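Local structure of pyocin S8 (Pseudomonas aeruginosa, 6W0V) at residues Thr82-Ala88 and Thr118-Ile123. The protein is a bacteriocin whose nuclease domain, the part described, probably cleaves DNA as an H-N-H endonuclease and is bound by its cognate immunity protein. The protein carries 1 engineered substitution. Sequence-based numbering, arbitrary orientation.
Sequences TPKAEQA and TPKMHI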
ATOM      1  N   THR A  82       2.893   2.135   2.715  1.00 14.29           N
ATOM      2  CA  THR A  82       3.008   3.158   3.762  1.00 15.51           C
ATOM      3  C   THR A  82       3.927   4.226   3.221  1.00 14.25           C
ATOM      4  O   THR A  82       4.679   3.988   2.272  1.00 13.84           O
ATOM      5  CB  THR A  82       3.581   2.604   5.064  1.00 16.65           C
ATOM      6  OG1 THR A  82       4.961   2.320   4.893  1.00 15.64           O
ATOM      7  CG2 THR A  82       2.882   1.341   5.495  1.00 16.29           C
ATOM      8  N   PRO A  83       3.934   5.405   3.857  1.00 15.82           N
ATOM      9  CA  PRO A  83       4.994   6.360   3.591  1.00 16.09           C
ATOM     10  C   PRO A  83       6.316   5.632   3.820  1.00 15.07           C
ATOM     11  O   PRO A  83       6.413   4.742   4.653  1.00 16.18           O
ATOM     12  CB  PRO A  83       4.758   7.485   4.596  1.00 18.51           C
ATOM     13  CG  PRO A  83       3.286   7.370   4.908  1.00 18.66           C
ATOM     14  CD  PRO A  83       2.977   5.886   4.862  1.00 16.98           C
ATOM     15  N   LYS A  84       7.321   6.036   3.068  1.00 16.28           N
ATOM     16  CA  LYS A  84       8.660   5.430   3.141  1.00 16.58           C
ATOM     17  C   LYS A  84       9.141   5.401   4.592  1.00 17.56           C
ATOM     18  O   LYS A  84       9.738   4.396   4.980  1.00 18.31           O
ATOM     19  CB  LYS A  84       9.619   6.234   2.275  1.00 17.47           C
ATOM     20  CG  LYS A  84      11.042   5.732   2.348  1.00 18.82           C
ATOM     21  CD  LYS A  84      11.949   6.424   1.404  1.00 20.16           C
ATOM     22  CE  LYS A  84      13.375   5.999   1.630  1.00 24.48           C
ATOM     23  NZ  LYS A  84      14.179   6.261   0.421  1.00 27.50           N
ATOM     24  N   ALA A  85       8.876   6.457   5.358  1.00 18.84           N
ATOM     25  CA  ALA A  85       9.373   6.637   6.740  1.00 21.27           C
ATOM     26  C   ALA A  85       8.852   5.491   7.609  1.00 21.54           C
ATOM     27  O   ALA A  85       9.466   5.205   8.647  1.00 23.73           O
ATOM     28  CB  ALA A  85       8.932   7.970   7.285  1.00 24.75           C
ATOM     29  N   GLU A  86       7.755   4.867   7.185  1.00 19.88           N
ATOM     30  CA  GLU A  86       7.045   3.845   7.985  1.00 21.05           C
ATOM     31  C   GLU A  86       7.356   2.458   7.433  1.00 19.99           C
ATOM     32  O   GLU A  86       6.880   1.482   7.998  1.00 21.50           O
ATOM     33  CB  GLU A  86       5.555   4.164   7.975  1.00 24.24           C
ATOM     34  CG  GLU A  86       5.195   5.283   8.924  1.00 28.89           C
ATOM     35  CD  GLU A  86       5.743   5.085  10.326  1.00 29.61           C
ATOM     36  OE1 GLU A  86       6.321   6.047  10.849  1.00 33.36           O
ATOM     37  OE2 GLU A  86       5.594   3.957  10.891  1.00 28.51           O
ATOM     38  N   GLN A  87       8.159   2.375   6.384  1.00 19.32           N
ATOM     39  CA  GLN A  87       8.565   1.080   5.801  1.00 19.08           C
ATOM     40  C   GLN A  87       9.728   0.524   6.613  1.00 19.87           C
ATOM     41  O   GLN A  87      10.481   1.305   7.215  1.00 23.44           O
ATOM     42  CB  GLN A  87       8.923   1.256   4.336  1.00 17.75           C
ATOM     43  CG  GLN A  87       7.795   1.940   3.585  1.00 17.77           C
ATOM     44  CD  GLN A  87       8.063   2.155   2.121  1.00 16.76           C
ATOM     45  OE1 GLN A  87       7.173   2.581   1.389  1.00 17.20           O
ATOM     46  NE2 GLN A  87       9.273   1.839   1.696  1.00 15.88           N
ATOM     47  N   ALA A  88       9.840  -0.795   6.633  1.00 21.50           N
ATOM     48  CA  ALA A  88      10.941  -1.517   7.294  1.00 23.88           C
ATOM     49  C   ALA A  88      11.543  -2.448   6.256  1.00 27.78           C
ATOM     50  O   ALA A  88      11.034  -3.588   6.098  1.00 26.48           O
ATOM     51  CB  ALA A  88      10.437  -2.255   8.499  1.00 24.86           C
ATOM     52  N   THR A 118       1.993   0.083  10.293  1.00 16.90           N
ATOM     53  CA  THR A 118       3.090   0.248   9.331  1.00 18.59           C
ATOM     54  C   THR A 118       4.090  -0.860   9.599  1.00 18.65           C
ATOM     55  O   THR A 118       4.153  -1.388  10.707  1.00 19.11           O
ATOM     56  CB  THR A 118       3.724   1.619   9.492  1.00 20.30           C
ATOM     57  OG1 THR A 118       4.267   1.638  10.813  1.00 20.72           O
ATOM     58  CG2 THR A 118       2.719   2.723   9.265  1.00 21.12           C
ATOM     59  N   PRO A 119       4.895  -1.241   8.596  1.00 17.65           N
ATOM     60  CA  PRO A 119       5.964  -2.210   8.806  1.00 19.63           C
ATOM     61  C   PRO A 119       6.851  -1.817   9.987  1.00 19.53           C
ATOM     62  O   PRO A 119       7.244  -2.680  10.732  1.00 22.98           O
ATOM     63  CB  PRO A 119       6.724  -2.140   7.486  1.00 20.05           C
ATOM     64  CG  PRO A 119       5.638  -1.849   6.486  1.00 19.98           C
ATOM     65  CD  PRO A 119       4.748  -0.852   7.189  1.00 18.24           C
ATOM     66  N   LYS A 120       7.155  -0.524  10.101  1.00 21.44           N
ATOM     67  CA  LYS A 120       8.041   0.004  11.163  1.00 23.54           C
ATOM     68  C   LYS A 120       7.461  -0.391  12.520  1.00 24.98           C
ATOM     69  O   LYS A 120       8.224  -0.859  13.376  1.00 28.19           O
ATOM     70  CB  LYS A 120       8.172   1.521  11.052  1.00 26.48           C
ATOM     71  CG  LYS A 120       9.124   2.152  12.051  1.00 29.46           C
ATOM     72  CD  LYS A 120       9.083   3.662  12.017  1.00 32.92           C
ATOM     73  CE  LYS A 120       9.636   4.295  13.276  1.00 37.59           C
ATOM     74  NZ  LYS A 120       8.920   3.841  14.493  1.00 40.26           N
ATOM     75  N   MET A 121       6.156  -0.211  12.704  1.00 24.96           N
ATOM     76  CA  MET A 121       5.486  -0.588  13.971  1.00 26.36           C
ATOM     77  C   MET A 121       5.376  -2.110  14.030  1.00 24.98           C
ATOM     78  O   MET A 121       5.662  -2.683  15.087  1.00 25.55           O
ATOM     79  CB  MET A 121       4.092   0.033  14.077  1.00 30.71           C
ATOM     80  CG  MET A 121       4.121   1.488  14.492  1.00 35.98           C
ATOM     81  SD  MET A 121       5.346   1.839  15.790  1.00 41.43           S
ATOM     82  CE  MET A 121       4.907   0.610  17.017  1.00 43.31           C
ATOM     83  N   HIS A 122       4.985  -2.727  12.920  1.00 21.54           N
ATOM     84  CA  HIS A 122       4.671  -4.174  12.832  1.00 22.06           C
ATOM     85  C   HIS A 122       5.881  -5.007  13.257  1.00 22.68           C
ATOM     86  O   HIS A 122       5.713  -5.973  14.012  1.00 25.02           O
ATOM     87  CB  HIS A 122       4.235  -4.512  11.412  1.00 23.08           C
ATOM     88  CG  HIS A 122       3.652  -5.872  11.309  1.00 24.11           C
ATOM     89  ND1 HIS A 122       3.803  -6.654  10.193  1.00 25.86           N
ATOM     90  CD2 HIS A 122       2.933  -6.594  12.193  1.00 25.07           C
ATOM     91  CE1 HIS A 122       3.176  -7.799  10.377  1.00 26.49           C
ATOM     92  NE2 HIS A 122       2.641  -7.791  11.602  1.00 24.89           N
ATOM     93  N   ILE A 123       7.068  -4.621  12.797  1.00 23.16           N
ATOM     94  CA  ILE A 123       8.323  -5.404  12.984  1.00 24.23           C
ATOM     95  C   ILE A 123       8.756  -5.334  14.456  1.00 27.22           C
ATOM     96  O   ILE A 123       9.545  -6.203  14.880  1.00 28.42           O
ATOM     97  CB  ILE A 123       9.391  -4.885  12.009  1.00 25.27           C
ATOM     98  CG1 ILE A 123      10.406  -5.964  11.640  1.00 28.42           C
ATOM     99  CG2 ILE A 123      10.052  -3.616  12.524  1.00 27.74           C
ATOM    100  CD1 ILE A 123      11.076  -5.709  10.316  1.00 30.91           C
TER
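Glu-86 lies across Thr-118 and grips the start of helix 119-122 at two points. Glu-86 CB rests on the methyl of Thr-118, 3.4 Å from Thr-118 CG2, and CG stays over the same methyl. A bend at the second torsion (chi2 -51°) then folds the carboxylate back over the threonine, with Glu-86 CD 3.8 Å from Thr-118 OG1 and also near CG2. Glu-86 OE2 accepts from Thr-118 OG1 at 2.7 Å through its anti lone pair, and both carboxylate oxygens lie along the aliphatic chain of Lys-120, OE2 against CB and CD, OE1 against CD. Thr-118 OG1 also receives Met-121 N, at 3.3 Å, so one hydroxyl caps the helix and donates to the glutamate. In the second grip Glu-86 O accepts from Lys-120 N at 2.9 Å, one of the first-turn amides that have no acceptor within their own helix. Next to this bond, the Pro-119 ring is wedged against the loop, Pro-119 CD pressed to 3.3 Å from Thr-82 CG2, and Ala-88 CB bridges Pro-119 CB and Ile-123 CD1. On the loop, the backbone N of Lys-84 hydrogen-bonds to Asp-48 of the bound immunity protein. The arrangement is an N-capped helix start, following strand 114-117 of the colicin/pyocin DNase domain, docked on the 3-10 turn of the loop that leads to strand 95-98.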